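Local coordinates for transcriptional regulator, MarR family (Listeria monocytogenes str. 4b, PDB 2QWW), which represses transcription as a MarR-family multiple antibiotic-resistance repressor, probably binding DNA as a homodimer through winged helix-turn-helix domains, at the interface of chains A and B. Residues are numbered along the deposited sequence; one frame, centred on the assembly and turned at random. Chains: chain A/B, Transcriptional regulator, MarR family.

The interface of chains A and B. Residues chain A 141-142, 145, 149; chain B 131, 135.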
loop_
_atom_site.group_PDB
_atom_site.type_symbol
_atom_site.label_atom_id
_atom_site.label_comp_id
_atom_site.label_asym_id
_atom_site.label_seq_id
_atom_site.Cartn_x
_atom_site.Cartn_y
_atom_site.Cartn_z
ATOM N N ARG A 141 -8.667 15.278 14.316
ATOM C CA ARG A 141 -9.431 14.691 15.419
ATOM C C ARG A 141 -10.352 13.587 14.953
ATOM O O ARG A 141 -10.402 12.520 15.563
ATOM C CB ARG A 141 -10.266 15.753 16.153
ATOM C CG ARG A 141 -11.021 15.212 17.388
ATOM C CD ARG A 141 -11.835 16.280 18.116
ATOM N NE ARG A 141 -13.131 16.525 17.481
ATOM C CZ ARG A 141 -14.207 15.757 17.636
ATOM N NH1 ARG A 141 -14.166 14.655 18.385
ATOM N NH2 ARG A 141 -15.344 16.074 17.015
ATOM N N LEU A 142 -11.105 13.844 13.897
ATOM C CA LEU A 142 -12.034 12.835 13.388
ATOM C C LEU A 142 -11.300 11.611 12.775
ATOM O O LEU A 142 -11.681 10.472 13.037
ATOM C CB LEU A 142 -13.043 13.480 12.421
ATOM C CG LEU A 142 -13.975 14.542 13.029
ATOM C CD1 LEU A 142 -14.842 15.251 11.951
ATOM C CD2 LEU A 142 -14.855 13.933 14.089
ATOM N N LYS A 145 -9.994 9.588 15.530
ATOM C CA LYS A 145 -11.090 8.865 16.150
ATOM C C LYS A 145 -11.377 7.586 15.376
ATOM O O LYS A 145 -11.542 6.510 15.961
ATOM C CB LYS A 145 -12.328 9.756 16.230
ATOM C CG LYS A 145 -13.494 9.177 16.987
ATOM C CD LYS A 145 -14.606 10.213 17.149
ATOM C CE LYS A 145 -14.349 11.165 18.297
ATOM N NZ LYS A 145 -14.512 10.485 19.615
ATOM N N LEU A 149 -11.102 3.743 16.823
ATOM C CA LEU A 149 -12.242 2.837 16.813
ATOM C C LEU A 149 -12.006 1.583 15.976
ATOM O O LEU A 149 -12.558 0.530 16.282
ATOM C CB LEU A 149 -13.490 3.565 16.315
ATOM C CG LEU A 149 -14.000 4.661 17.243
ATOM C CD1 LEU A 149 -15.116 5.455 16.563
ATOM C CD2 LEU A 149 -14.469 4.052 18.591
ATOM N N LEU B 131 -19.712 7.118 16.194
ATOM C CA LEU B 131 -19.551 8.490 15.743
ATOM C C LEU B 131 -20.933 9.130 15.733
ATOM O O LEU B 131 -21.964 8.442 15.553
ATOM C CB LEU B 131 -18.958 8.572 14.337
ATOM C CG LEU B 131 -17.581 7.999 14.053
ATOM C CD1 LEU B 131 -17.294 8.131 12.575
ATOM C CD2 LEU B 131 -16.549 8.714 14.884
ATOM N N GLU B 135 -20.302 14.193 13.093
ATOM C CA GLU B 135 -18.919 13.740 12.893
ATOM C C GLU B 135 -18.763 12.981 11.577
ATOM O O GLU B 135 -17.791 13.164 10.863
ATOM C CB GLU B 135 -18.485 12.819 14.032
ATOM C CG GLU B 135 -18.231 13.536 15.335
ATOM C CD GLU B 135 -17.946 12.582 16.480
ATOM O OE1 GLU B 135 -18.506 11.462 16.510
ATOM O OE2 GLU B 135 -17.197 12.978 17.379
HETATM O O HOH W 1 -17.237 10.233 18.943
#
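B:Glu135 reaches across to A:Arg141, A:Leu142 and A:Lys145, and it illustrates how an acidic side chain at a subunit boundary can use its methylenes for packing and its carboxylate for charge. Its CG lies anti to the carbonyl carbon (chi1 -73°), and the chain then runs extended across the flank of helix 133-150 of chain A, crossing A:Arg141 and A:Lys145 at about a right angle. CB meets the CD2 methyl of A:Leu142 at 3.8 Å, and CG comes to 3.6 Å from the same methyl. CD, the carboxylate carbon, faces both that methyl and the CD methylene of A:Lys145, which lie on its chain A side. At the tip, OE2 forms a long salt bridge with NH1 of A:Arg141, at 3.6 Å, and NH2 of the same guanidinium is about as near, so one oxygen faces both nitrogens at long range. The guanidinium and carboxylate planes are turned 35° apart. OE1 is the nearer oxygen to a water 3.0 Å away, with OE2 a weak second contact; this water lies 2.8 Å from the amine NZ of A:Lys145, which is thus linked to the carboxylate through solvent. The two basic groups would be expected to favour the ionised carboxylate.

A:Leu142 serves both partners, because its CD2 also lies 3.6 Å above one face of the A:Arg141 guanidinium, toward the rim, covering that face while OE2 approaches NH1 and NH2. Beside this charged cluster, A:Lys145 and B:Leu131 slide past each other in opposite directions. The lysine CD presses on the leucine CD2 at 3.3 Å, a tight fit, while bends at chi3 and chi4 turn the amine away toward the water. A:Leu149 CD1 touches that same leucine methyl more loosely, extending the apolar strip by one helical turn.

The patch joins the C-terminal helix 133-150 of chain A to the start of its counterpart in chain B and the loop just preceding it. Two-fold symmetry repeats it with the chains exchanged, within the helical dimerisation region typical of MarR proteins.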